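Local structure of racemase (Pseudovibrio sp. JE062, 3MKC) at residues Phe270-Trp275 / Leu284-Asn289; Glu302-Asn307 / Val332-Tyr337; Ala152-Ala157 / Ala192-Glu197; Lys159-Leu164 / Arg196-Ile201. The protein is a racemase of the enolase superfamily, with an enolase-type N-terminal domain and a C-terminal TIM-barrel-like domain. All coordinates share one frame; numbering follows the deposited sequence.

Contact 1: residues Phe270-Trp275 / Leu284-Asn289; sequences FEAEEW and LQSDYN
Leu284 reaches across to the helix of residues 270-275 and sets one methyl against CB of Trp275 and the other against Ala272. The contact is almost wholly apolar. Methyl CD2 of Leu284 lies 3.6 Å from CB of Trp275, so the touch falls at the root of the indole, while the ring itself leads away. CD1 of Leu284 turns to the methyl CB of Ala272, 4.2 Å off. With CG anti to the carbonyl carbon (chi1 -63°), the leucine branches toward the helix and fits its fork to two residues one turn apart. Alanine suits the first of these places because its short side chain lets the leucine come close to the helix backbone.

The polar groups are looser or work within one segment. Ser286 brings OG to 4.4 Å from CB of Ala272, a plain van der Waals approach by a small residue. Farther along, the backbone N of Asn289 donates to OD1 of Asp287 over 2.9 Å at 154°, an Asx turn. The donor comes from the anti side and well out of the carboxylate plane.

The indole of Trp275 meets His243 and His249 edge-to-face, and helix 246-255 also touches it through Leu246. Backbone hydrogen bonds join Leu284 to Gln310 and Met312 and Gln285 to Gly262, so the loop leaves a strand set between its neighbours in the wall of the TIM-barrel-like domain. Helix 268-277 packs outside that strand, beside helix 293-306, whose Ile300 touches Leu284 and whose Met303 touches Ala272.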
loop_
_atom_site.group_PDB
_atom_site.type_symbol
_atom_site.label_atom_id
_atom_site.label_comp_id
_atom_site.label_asym_id
_atom_site.label_seq_id
_atom_site.Cartn_x
_atom_site.Cartn_y
_atom_site.Cartn_z
ATOM N N PHE A 270 -4.048 -5.881 14.589
ATOM C CA PHE A 270 -3.596 -6.847 15.589
ATOM C C PHE A 270 -2.201 -7.356 15.257
ATOM O O PHE A 270 -1.358 -7.528 16.146
ATOM C CB PHE A 270 -4.597 -8.000 15.666
ATOM C CG PHE A 270 -6.001 -7.540 15.951
ATOM C CD1 PHE A 270 -6.278 -6.808 17.098
ATOM C CD2 PHE A 270 -7.030 -7.793 15.055
ATOM C CE1 PHE A 270 -7.560 -6.328 17.351
ATOM C CE2 PHE A 270 -8.314 -7.317 15.297
ATOM C CZ PHE A 270 -8.583 -6.584 16.442
ATOM N N GLU A 271 -1.957 -7.619 13.978
ATOM C CA GLU A 271 -0.638 -8.077 13.573
ATOM C C GLU A 271 0.291 -6.880 13.648
ATOM O O GLU A 271 1.434 -7.010 14.064
ATOM C CB GLU A 271 -0.652 -8.645 12.144
ATOM C CG GLU A 271 -1.361 -9.989 12.068
ATOM C CD GLU A 271 -1.156 -10.719 10.758
ATOM O OE1 GLU A 271 -0.419 -10.214 9.879
ATOM O OE2 GLU A 271 -1.737 -11.817 10.613
ATOM N N ALA A 272 -0.207 -5.713 13.252
ATOM C CA ALA A 272 0.618 -4.512 13.301
ATOM C C ALA A 272 1.102 -4.228 14.726
ATOM O O ALA A 272 2.254 -3.871 14.933
ATOM C CB ALA A 272 -0.156 -3.306 12.764
ATOM N N GLU A 273 0.217 -4.385 15.704
ATOM C CA GLU A 273 0.596 -4.128 17.084
ATOM C C GLU A 273 1.736 -5.051 17.502
ATOM O O GLU A 273 2.652 -4.625 18.201
ATOM C CB GLU A 273 -0.607 -4.324 18.015
ATOM C CG GLU A 273 -0.313 -4.058 19.487
ATOM C CD GLU A 273 0.335 -5.247 20.181
ATOM O OE1 GLU A 273 -0.134 -6.385 19.963
ATOM O OE2 GLU A 273 1.303 -5.046 20.952
ATOM N N GLU A 274 1.686 -6.311 17.068
ATOM C CA GLU A 274 2.736 -7.258 17.429
ATOM C C GLU A 274 4.052 -6.838 16.760
ATOM O O GLU A 274 5.127 -6.976 17.341
ATOM C CB GLU A 274 2.335 -8.684 17.015
ATOM C CG GLU A 274 3.358 -9.745 17.378
ATOM C CD GLU A 274 2.913 -11.158 17.029
ATOM O OE1 GLU A 274 2.127 -11.326 16.069
ATOM O OE2 GLU A 274 3.368 -12.107 17.708
ATOM N N TRP A 275 3.973 -6.324 15.537
ATOM C CA TRP A 275 5.193 -5.868 14.878
ATOM C C TRP A 275 5.799 -4.718 15.672
ATOM O O TRP A 275 7.013 -4.599 15.786
ATOM C CB TRP A 275 4.907 -5.383 13.464
ATOM C CG TRP A 275 4.895 -6.478 12.461
ATOM C CD1 TRP A 275 3.805 -7.153 11.998
ATOM C CD2 TRP A 275 6.032 -7.030 11.786
ATOM N NE1 TRP A 275 4.192 -8.091 11.069
ATOM C CE2 TRP A 275 5.554 -8.036 10.921
ATOM C CE3 TRP A 275 7.410 -6.772 11.829
ATOM C CZ2 TRP A 275 6.404 -8.787 10.100
ATOM C CZ3 TRP A 275 8.261 -7.524 11.013
ATOM C CH2 TRP A 275 7.752 -8.518 10.161
ATOM N N LEU A 284 6.137 0.508 9.685
ATOM C CA LEU A 284 5.180 -0.513 9.269
ATOM C C LEU A 284 4.777 -0.290 7.816
ATOM O O LEU A 284 4.572 0.845 7.390
ATOM C CB LEU A 284 3.929 -0.447 10.139
ATOM C CG LEU A 284 4.139 -0.734 11.628
ATOM C CD1 LEU A 284 2.858 -0.399 12.371
ATOM C CD2 LEU A 284 4.513 -2.204 11.834
ATOM N N GLN A 285 4.626 -1.381 7.072
ATOM C CA GLN A 285 4.266 -1.289 5.666
ATOM C C GLN A 285 2.940 -1.961 5.303
ATOM O O GLN A 285 2.742 -2.376 4.155
ATOM C CB GLN A 285 5.404 -1.861 4.816
ATOM C CG GLN A 285 6.733 -1.161 5.094
ATOM C CD GLN A 285 7.897 -1.731 4.305
ATOM O OE1 GLN A 285 8.118 -2.938 4.287
ATOM N NE2 GLN A 285 8.658 -0.854 3.659
ATOM N N SER A 286 2.039 -2.064 6.280
ATOM C CA SER A 286 0.723 -2.663 6.053
ATOM C C SER A 286 0.121 -2.065 4.779
ATOM O O SER A 286 0.103 -0.849 4.600
ATOM C CB SER A 286 -0.178 -2.389 7.252
ATOM O OG SER A 286 0.462 -2.809 8.445
ATOM N N ASP A 287 -0.391 -2.931 3.912
ATOM C CA ASP A 287 -0.940 -2.529 2.608
ATOM C C ASP A 287 -2.414 -2.121 2.582
ATOM O O ASP A 287 -3.253 -2.751 3.212
ATOM C CB ASP A 287 -0.716 -3.682 1.624
ATOM C CG ASP A 287 -0.901 -3.275 0.174
ATOM O OD1 ASP A 287 -1.834 -2.512 -0.135
ATOM O OD2 ASP A 287 -0.106 -3.746 -0.663
ATOM N N TYR A 288 -2.714 -1.069 1.821
ATOM C CA TYR A 288 -4.073 -0.556 1.672
ATOM C C TYR A 288 -5.064 -1.637 1.283
ATOM O O TYR A 288 -6.152 -1.742 1.852
ATOM C CB TYR A 288 -4.132 0.509 0.571
ATOM C CG TYR A 288 -3.173 1.657 0.728
ATOM C CD1 TYR A 288 -3.526 2.793 1.456
ATOM C CD2 TYR A 288 -1.908 1.612 0.146
ATOM C CE1 TYR A 288 -2.644 3.856 1.603
ATOM C CE2 TYR A 288 -1.017 2.670 0.288
ATOM C CZ TYR A 288 -1.390 3.787 1.021
ATOM O OH TYR A 288 -0.495 4.823 1.196
ATOM N N ASN A 289 -4.686 -2.431 0.290
ATOM C CA ASN A 289 -5.572 -3.460 -0.229
ATOM C C ASN A 289 -5.401 -4.837 0.393
ATOM O O ASN A 289 -5.874 -5.836 -0.159
ATOM C CB ASN A 289 -5.415 -3.544 -1.754
ATOM C CG ASN A 289 -3.969 -3.708 -2.185
ATOM O OD1 ASN A 289 -3.293 -4.655 -1.776
ATOM N ND2 ASN A 289 -3.485 -2.780 -3.015
#

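Contact 2: residues Glu302-Asn307 / Val332-Tyr337; sequences EMATAN and VGNAPY
Asn334 and Thr305 meet by a side-chain hydrogen bond that ties the loop after helix 319-331 to the last turn of helix 293-306, two successive helices of the TIM-barrel-like domain.

The bond runs from ND2 of Asn334 to OG1 of Thr305, 2.9 Å long and nearly straight at 162°, with the hydroxyl oxygen close to the amide plane. The two side chains run alongside one another, pointing opposite ways, which also brings OG1 of Thr305 to 3.4 Å from CB of Asn334. An asparagine fits here because its amide can serve several partners at once: ND2 also bonds to the carbonyl of Val309, and OD1 accepts from the backbone N of Val311. Three bonds thus fix the rotation of the group. Threonine is equally apt, since its hydroxyl accepts from the amide while it bonds back to the carbonyl of Thr301, one turn earlier in the helix.

Beyond the hydrogen bond there is a loose van der Waals approach, CB of Ala304 standing 4.2 Å from ND2 of Asn334; a small residue lets the amide lie close to the helix. Ala304 also packs against Val309 and Val311, which places it on the inner side of the helix.

Backbone bonds finish the helix: the N of Asn307 donates to the carbonyl of Ala304 over 2.8 Å. The side chain of the same asparagine folds back as well, its ND2 donating to O of Met303, a selenomethionine in this model, over 2.8 Å from above the carbonyl plane.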
loop_
_atom_site.group_PDB
_atom_site.type_symbol
_atom_site.label_atom_id
_atom_site.label_comp_id
_atom_site.label_asym_id
_atom_site.label_seq_id
_atom_site.Cartn_x
_atom_site.Cartn_y
_atom_site.Cartn_z
ATOM N N GLU A 302 -2.353 5.714 13.989
ATOM C CA GLU A 302 -2.478 6.473 15.226
ATOM C C GLU A 302 -1.790 5.700 16.336
ATOM O O GLU A 302 -1.188 6.295 17.219
ATOM C CB GLU A 302 -3.952 6.745 15.557
ATOM C CG GLU A 302 -4.630 7.620 14.491
ATOM C CD GLU A 302 -5.996 8.170 14.901
ATOM O OE1 GLU A 302 -6.693 7.545 15.729
ATOM O OE2 GLU A 302 -6.380 9.230 14.367
HETATM N N MSE A 303 -1.867 4.373 16.270
HETATM C CA MSE A 303 -1.208 3.522 17.265
HETATM C C MSE A 303 0.300 3.643 17.061
HETATM O O MSE A 303 1.078 3.734 18.017
HETATM C CB MSE A 303 -1.637 2.058 17.084
HETATM C CG MSE A 303 -0.782 1.036 17.873
HETATM SE SE MSE A 303 -1.339 -0.809 17.783
HETATM C CE MSE A 303 -1.242 -1.020 15.918
ATOM N N ALA A 304 0.698 3.644 15.796
ATOM C CA ALA A 304 2.106 3.745 15.442
ATOM C C ALA A 304 2.690 5.061 15.951
ATOM O O ALA A 304 3.736 5.077 16.588
ATOM C CB ALA A 304 2.269 3.648 13.934
ATOM N N THR A 305 2.004 6.162 15.673
ATOM C CA THR A 305 2.489 7.463 16.120
ATOM C C THR A 305 2.731 7.477 17.632
ATOM O O THR A 305 3.746 7.991 18.107
ATOM C CB THR A 305 1.489 8.556 15.746
ATOM O OG1 THR A 305 1.445 8.677 14.318
ATOM C CG2 THR A 305 1.876 9.891 16.373
ATOM N N ALA A 306 1.805 6.893 18.383
ATOM C CA ALA A 306 1.936 6.863 19.838
ATOM C C ALA A 306 3.166 6.058 20.257
ATOM O O ALA A 306 3.729 6.288 21.322
ATOM C CB ALA A 306 0.674 6.261 20.462
ATOM N N ASN A 307 3.575 5.114 19.417
ATOM C CA ASN A 307 4.730 4.263 19.715
ATOM C C ASN A 307 5.994 4.660 18.944
ATOM O O ASN A 307 6.946 3.879 18.865
ATOM C CB ASN A 307 4.371 2.802 19.420
ATOM C CG ASN A 307 3.415 2.219 20.445
ATOM O OD1 ASN A 307 3.831 1.805 21.531
ATOM N ND2 ASN A 307 2.125 2.190 20.115
ATOM N N VAL A 332 -3.785 10.973 7.071
ATOM C CA VAL A 332 -3.348 9.967 8.040
ATOM C C VAL A 332 -1.844 9.809 8.212
ATOM O O VAL A 332 -1.363 9.634 9.334
ATOM C CB VAL A 332 -3.923 8.587 7.655
ATOM C CG1 VAL A 332 -3.682 7.581 8.772
ATOM C CG2 VAL A 332 -5.412 8.719 7.344
ATOM N N GLY A 333 -1.112 9.854 7.100
ATOM C CA GLY A 333 0.334 9.687 7.129
ATOM C C GLY A 333 1.077 10.389 8.248
ATOM O O GLY A 333 0.797 11.546 8.568
ATOM N N ASN A 334 2.034 9.685 8.847
ATOM C CA ASN A 334 2.823 10.247 9.933
ATOM C C ASN A 334 4.308 10.256 9.594
ATOM O O ASN A 334 5.143 10.517 10.463
ATOM C CB ASN A 334 2.591 9.464 11.233
ATOM C CG ASN A 334 3.255 8.093 11.227
ATOM O OD1 ASN A 334 3.789 7.649 10.218
ATOM N ND2 ASN A 334 3.209 7.413 12.368
ATOM N N ALA A 335 4.629 9.985 8.330
ATOM C CA ALA A 335 6.019 9.942 7.884
ATOM C C ALA A 335 6.309 10.923 6.752
ATOM O O ALA A 335 5.392 11.427 6.110
ATOM C CB ALA A 335 6.374 8.524 7.448
ATOM N N PRO A 336 7.599 11.200 6.490
ATOM C CA PRO A 336 7.994 12.133 5.425
ATOM C C PRO A 336 7.623 11.671 4.021
ATOM O O PRO A 336 7.428 12.490 3.122
ATOM C CB PRO A 336 9.515 12.228 5.577
ATOM C CG PRO A 336 9.771 11.818 6.992
ATOM C CD PRO A 336 8.785 10.705 7.208
ATOM N N TYR A 337 7.554 10.358 3.829
ATOM C CA TYR A 337 7.233 9.796 2.525
ATOM C C TYR A 337 6.225 8.658 2.654
ATOM O O TYR A 337 5.858 8.260 3.762
ATOM C CB TYR A 337 8.497 9.235 1.866
ATOM C CG TYR A 337 9.695 10.159 1.904
ATOM C CD1 TYR A 337 9.710 11.343 1.172
ATOM C CD2 TYR A 337 10.825 9.834 2.660
ATOM C CE1 TYR A 337 10.818 12.181 1.186
ATOM C CE2 TYR A 337 11.942 10.667 2.682
ATOM C CZ TYR A 337 11.930 11.838 1.940
ATOM O OH TYR A 337 13.026 12.667 1.945
#

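Contact 3: residues Ala152-Ala157 / Ala192-Glu197; sequences ASLDVA and AYYLRE
Leu154 lies against the ring of Tyr193 and the stem of Tyr194, at an oblique angle to both of these consecutive side chains. Its branches divide the work. CD1 comes to 4.2 Å from CD2 of Tyr193, and CD2 comes to 4.0 Å from CB of Tyr194. A leucine suits this first turn of helix 154-170 because its forked end can meet two neighbouring side chains of the facing helix at once.

Both tyrosines swing CG anti to the backbone N (chi1 166° and 174°), yet successive positions on a helix send their rings to different parts of the interface. The ring of Tyr193 runs along the solvent-facing border, where CG of Glu197, one turn later on its own helix, lies 3.5 Å above the ring plane, toward the rim. Tyr194 instead reaches inward toward Ala157 of the opposing helix. Its CE1 passes 3.8 Å from CB of Ala157, one turn on from Leu154, where a bare methyl leaves space for a large ring.

Tyrosine is well chosen for this buried place: the ring fills the space between the helices, and the polar end finds a backbone partner in the hydrogen bond from OH to the carbonyl of Cys179. Trp186 meets the same ring with its plane turned by about 60° and also touches Leu154 and Ala157.

Helices 154-170 and 188-202 are successive in the chain, with strand 175-179, parallel to its neighbours 137-143 and 207-211, between them in sequence. Such side-by-side packing of neighbouring helices outside a wall of parallel strands is typical of the TIM-barrel fold.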
loop_
_atom_site.group_PDB
_atom_site.type_symbol
_atom_site.label_atom_id
_atom_site.label_comp_id
_atom_site.label_asym_id
_atom_site.label_seq_id
_atom_site.Cartn_x
_atom_site.Cartn_y
_atom_site.Cartn_z
ATOM N N ALA A 152 19.572 -11.023 -12.338
ATOM C CA ALA A 152 20.842 -10.576 -12.915
ATOM C C ALA A 152 22.103 -10.675 -12.087
ATOM O O ALA A 152 22.147 -11.287 -11.013
ATOM C CB ALA A 152 20.689 -9.142 -13.409
ATOM N N SER A 153 23.146 -10.073 -12.648
ATOM C CA SER A 153 24.484 -10.038 -12.069
ATOM C C SER A 153 24.785 -8.628 -11.588
ATOM O O SER A 153 24.149 -7.681 -12.026
ATOM C CB SER A 153 25.522 -10.453 -13.121
ATOM O OG SER A 153 26.319 -9.342 -13.507
ATOM N N LEU A 154 25.765 -8.489 -10.699
ATOM C CA LEU A 154 26.109 -7.176 -10.153
ATOM C C LEU A 154 26.171 -6.045 -11.184
ATOM O O LEU A 154 25.461 -5.042 -11.063
ATOM C CB LEU A 154 27.430 -7.239 -9.373
ATOM C CG LEU A 154 27.337 -7.927 -8.009
ATOM C CD1 LEU A 154 28.722 -8.064 -7.400
ATOM C CD2 LEU A 154 26.421 -7.111 -7.092
ATOM N N ASP A 155 27.013 -6.205 -12.201
ATOM C CA ASP A 155 27.156 -5.189 -13.240
ATOM C C ASP A 155 25.854 -4.896 -13.978
ATOM O O ASP A 155 25.507 -3.739 -14.209
ATOM C CB ASP A 155 28.236 -5.616 -14.240
ATOM C CG ASP A 155 29.443 -4.702 -14.211
ATOM O OD1 ASP A 155 29.341 -3.555 -14.718
ATOM O OD2 ASP A 155 30.493 -5.121 -13.668
ATOM N N VAL A 156 25.142 -5.949 -14.355
ATOM C CA VAL A 156 23.881 -5.806 -15.070
ATOM C C VAL A 156 22.823 -5.098 -14.233
ATOM O O VAL A 156 22.095 -4.239 -14.727
ATOM C CB VAL A 156 23.336 -7.181 -15.496
ATOM C CG1 VAL A 156 21.944 -7.027 -16.115
ATOM C CG2 VAL A 156 24.295 -7.831 -16.487
ATOM N N ALA A 157 22.734 -5.467 -12.960
ATOM C CA ALA A 157 21.760 -4.852 -12.073
ATOM C C ALA A 157 22.033 -3.357 -11.941
ATOM O O ALA A 157 21.125 -2.534 -12.057
ATOM C CB ALA A 157 21.814 -5.517 -10.705
ATOM N N ALA A 192 26.607 -5.327 -0.218
ATOM C CA ALA A 192 27.091 -4.075 0.344
ATOM C C ALA A 192 27.713 -3.244 -0.775
ATOM O O ALA A 192 27.498 -2.035 -0.863
ATOM C CB ALA A 192 28.114 -4.347 1.424
ATOM N N TYR A 193 28.488 -3.910 -1.624
ATOM C CA TYR A 193 29.148 -3.265 -2.754
ATOM C C TYR A 193 28.084 -2.643 -3.645
ATOM O O TYR A 193 28.168 -1.475 -4.031
ATOM C CB TYR A 193 29.948 -4.302 -3.552
ATOM C CG TYR A 193 30.394 -3.802 -4.907
ATOM C CD1 TYR A 193 31.402 -2.847 -5.019
ATOM C CD2 TYR A 193 29.772 -4.248 -6.071
ATOM C CE1 TYR A 193 31.782 -2.345 -6.261
ATOM C CE2 TYR A 193 30.142 -3.749 -7.322
ATOM C CZ TYR A 193 31.147 -2.800 -7.405
ATOM O OH TYR A 193 31.511 -2.293 -8.630
ATOM N N TYR A 194 27.079 -3.451 -3.954
ATOM C CA TYR A 194 25.953 -3.061 -4.790
ATOM C C TYR A 194 25.297 -1.767 -4.313
ATOM O O TYR A 194 25.154 -0.807 -5.071
ATOM C CB TYR A 194 24.936 -4.203 -4.775
ATOM C CG TYR A 194 23.626 -3.952 -5.474
ATOM C CD1 TYR A 194 23.571 -3.745 -6.847
ATOM C CD2 TYR A 194 22.424 -3.991 -4.766
ATOM C CE1 TYR A 194 22.350 -3.593 -7.502
ATOM C CE2 TYR A 194 21.205 -3.842 -5.408
ATOM C CZ TYR A 194 21.173 -3.645 -6.774
ATOM O OH TYR A 194 19.963 -3.513 -7.409
ATOM N N LEU A 195 24.894 -1.750 -3.050
ATOM C CA LEU A 195 24.238 -0.586 -2.487
ATOM C C LEU A 195 25.168 0.613 -2.461
ATOM O O LEU A 195 24.724 1.746 -2.569
ATOM C CB LEU A 195 23.730 -0.911 -1.082
ATOM C CG LEU A 195 22.702 -2.051 -1.050
ATOM C CD1 LEU A 195 22.256 -2.307 0.386
ATOM C CD2 LEU A 195 21.501 -1.691 -1.915
ATOM N N ARG A 196 26.464 0.366 -2.322
ATOM C CA ARG A 196 27.416 1.464 -2.305
ATOM C C ARG A 196 27.494 2.093 -3.688
ATOM O O ARG A 196 27.629 3.313 -3.823
ATOM C CB ARG A 196 28.794 0.966 -1.872
ATOM C CG ARG A 196 28.917 0.779 -0.377
ATOM C CD ARG A 196 30.232 0.128 0.019
ATOM N NE ARG A 196 30.367 0.092 1.469
ATOM C CZ ARG A 196 30.402 1.182 2.225
ATOM N NH1 ARG A 196 30.322 2.380 1.660
ATOM N NH2 ARG A 196 30.499 1.081 3.544
ATOM N N GLU A 197 27.399 1.259 -4.719
ATOM C CA GLU A 197 27.467 1.760 -6.088
ATOM C C GLU A 197 26.212 2.538 -6.448
ATOM O O GLU A 197 26.288 3.583 -7.091
ATOM C CB GLU A 197 27.667 0.607 -7.077
ATOM C CG GLU A 197 28.989 -0.110 -6.896
ATOM C CD GLU A 197 30.176 0.829 -6.997
ATOM O OE1 GLU A 197 30.409 1.381 -8.094
ATOM O OE2 GLU A 197 30.874 1.020 -5.976
#

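Contact 4: residues Lys159-Leu164 / Arg196-Ile201; sequences KGYAPL and RELRGI
Two successive outer helices of the TIM-barrel-like domain pack here, Tyr161 and Ala162 on helix 154-170 against Leu198 and Ile201 on helix 188-202. The contact is apolar throughout and has two touching points. Deeper in, CD2 of Leu198 lies 3.8 Å from CB of Tyr161, reaching the stem of the tyrosine. Leucine suits this layer, since the same side chain also packs on Val178 and Met208 of the underlying strands. Nearer the outside, Ile201 extends CD1 to 4.1 Å from CB of Ala162, and the small alanine allows the backbones to draw close, with the CA atoms of Ala162 and Ile201 6.7 Å apart.

Pro163 follows directly. It has no N-H to give to the preceding turn, and the helix is kinked here; the N of Leu164 makes a weak bond of 2.8 Å to O of Tyr161.

The ring of Tyr161 continues past the helix pair toward the strands, with chi1 at -100°, away from the staggered values. Tyrosine can end there because its hydroxyl is gripped twice by backbone: OH bonds to the carbonyl O of Leu144 and accepts from the N of Cys179.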
loop_
_atom_site.group_PDB
_atom_site.type_symbol
_atom_site.label_atom_id
_atom_site.label_comp_id
_atom_site.label_asym_id
_atom_site.label_seq_id
_atom_site.Cartn_x
_atom_site.Cartn_y
_atom_site.Cartn_z
ATOM N N LYS A 159 23.885 -1.249 -13.934
ATOM C CA LYS A 159 23.667 -0.537 -15.186
ATOM C C LYS A 159 22.181 -0.280 -15.383
ATOM O O LYS A 159 21.781 0.811 -15.786
ATOM C CB LYS A 159 24.223 -1.348 -16.357
ATOM N N GLY A 160 21.365 -1.288 -15.083
ATOM C CA GLY A 160 19.927 -1.149 -15.234
ATOM C C GLY A 160 19.303 -0.091 -14.339
ATOM O O GLY A 160 18.361 0.602 -14.735
ATOM N N TYR A 161 19.813 0.036 -13.121
ATOM C CA TYR A 161 19.280 1.020 -12.189
ATOM C C TYR A 161 19.730 2.445 -12.503
ATOM O O TYR A 161 18.960 3.393 -12.354
ATOM C CB TYR A 161 19.689 0.658 -10.756
ATOM C CG TYR A 161 18.604 -0.038 -9.970
ATOM C CD1 TYR A 161 17.487 0.667 -9.513
ATOM C CD2 TYR A 161 18.673 -1.403 -9.706
ATOM C CE1 TYR A 161 16.463 0.025 -8.813
ATOM C CE2 TYR A 161 17.658 -2.056 -9.008
ATOM C CZ TYR A 161 16.556 -1.334 -8.567
ATOM O OH TYR A 161 15.543 -1.981 -7.894
ATOM N N ALA A 162 20.974 2.584 -12.949
ATOM C CA ALA A 162 21.551 3.893 -13.254
ATOM C C ALA A 162 20.623 4.904 -13.927
ATOM O O ALA A 162 20.406 5.996 -13.398
ATOM C CB ALA A 162 22.831 3.716 -14.082
ATOM N N PRO A 163 20.064 4.565 -15.100
ATOM C CA PRO A 163 19.174 5.515 -15.771
ATOM C C PRO A 163 17.912 5.853 -14.985
ATOM O O PRO A 163 17.381 6.960 -15.101
ATOM C CB PRO A 163 18.881 4.830 -17.108
ATOM C CG PRO A 163 18.956 3.387 -16.764
ATOM C CD PRO A 163 20.178 3.321 -15.879
ATOM N N LEU A 164 17.430 4.901 -14.190
ATOM C CA LEU A 164 16.239 5.141 -13.382
ATOM C C LEU A 164 16.584 6.130 -12.281
ATOM O O LEU A 164 15.817 7.046 -11.991
ATOM C CB LEU A 164 15.726 3.834 -12.768
ATOM C CG LEU A 164 15.145 2.807 -13.746
ATOM C CD1 LEU A 164 14.724 1.550 -13.003
ATOM C CD2 LEU A 164 13.956 3.416 -14.465
ATOM N N ARG A 196 26.464 0.366 -2.322
ATOM C CA ARG A 196 27.416 1.464 -2.305
ATOM C C ARG A 196 27.494 2.093 -3.688
ATOM O O ARG A 196 27.629 3.313 -3.823
ATOM C CB ARG A 196 28.794 0.966 -1.872
ATOM C CG ARG A 196 28.917 0.779 -0.377
ATOM C CD ARG A 196 30.232 0.128 0.019
ATOM N NE ARG A 196 30.367 0.092 1.469
ATOM C CZ ARG A 196 30.402 1.182 2.225
ATOM N NH1 ARG A 196 30.322 2.380 1.660
ATOM N NH2 ARG A 196 30.499 1.081 3.544
ATOM N N GLU A 197 27.399 1.259 -4.719
ATOM C CA GLU A 197 27.467 1.760 -6.088
ATOM C C GLU A 197 26.212 2.538 -6.448
ATOM O O GLU A 197 26.288 3.583 -7.091
ATOM C CB GLU A 197 27.667 0.607 -7.077
ATOM C CG GLU A 197 28.989 -0.110 -6.896
ATOM C CD GLU A 197 30.176 0.829 -6.997
ATOM O OE1 GLU A 197 30.409 1.381 -8.094
ATOM O OE2 GLU A 197 30.874 1.020 -5.976
ATOM N N LEU A 198 25.058 2.034 -6.025
ATOM C CA LEU A 198 23.801 2.707 -6.320
ATOM C C LEU A 198 23.723 4.039 -5.595
ATOM O O LEU A 198 23.239 5.028 -6.149
ATOM C CB LEU A 198 22.618 1.821 -5.926
ATOM C CG LEU A 198 22.489 0.511 -6.703
ATOM C CD1 LEU A 198 21.206 -0.203 -6.305
ATOM C CD2 LEU A 198 22.477 0.803 -8.198
ATOM N N ARG A 199 24.195 4.067 -4.352
ATOM C CA ARG A 199 24.187 5.297 -3.577
ATOM C C ARG A 199 25.166 6.280 -4.212
ATOM O O ARG A 199 24.942 7.491 -4.200
ATOM C CB ARG A 199 24.595 5.022 -2.128
ATOM C CG ARG A 199 24.841 6.281 -1.304
ATOM C CD ARG A 199 23.629 7.199 -1.320
ATOM N NE ARG A 199 22.916 7.204 -0.047
ATOM C CZ ARG A 199 21.824 7.920 0.192
ATOM N NH1 ARG A 199 21.310 8.691 -0.756
ATOM N NH2 ARG A 199 21.250 7.875 1.389
ATOM N N GLY A 200 26.252 5.749 -4.765
ATOM C CA GLY A 200 27.243 6.597 -5.406
ATOM C C GLY A 200 26.638 7.297 -6.606
ATOM O O GLY A 200 26.898 8.473 -6.849
ATOM N N ILE A 201 25.823 6.562 -7.356
ATOM C CA ILE A 201 25.149 7.091 -8.538
ATOM C C ILE A 201 24.077 8.102 -8.144
ATOM O O ILE A 201 24.021 9.208 -8.677
ATOM C CB ILE A 201 24.455 5.961 -9.337
ATOM C CG1 ILE A 201 25.494 4.971 -9.853
ATOM C CG2 ILE A 201 23.625 6.551 -10.474
ATOM C CD1 ILE A 201 24.893 3.764 -10.549
#

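How the contacts relate
The four contacts form two pairs at separate parts of the barrel. Contacts 3 and 4 are consecutive turns of one helix-helix interface, their centres about 8 Å apart. Tyr194 OH packs 3.2 Å from Tyr161 CE2, and Cys179 serves both hydroxyls, its O taking that of Tyr194 and its N that of Tyr161. Contacts 1 and 2 have centres about 12 Å apart and join through Met303, whose SE lies 3.6 Å from CB of Glu273. Between the pairs nothing touches; the nearest atoms of contacts 2 and 4 are about 10 Å apart. Along the chain, contacts 3 and 4 close before contact 1 opens, and contact 2 comes last.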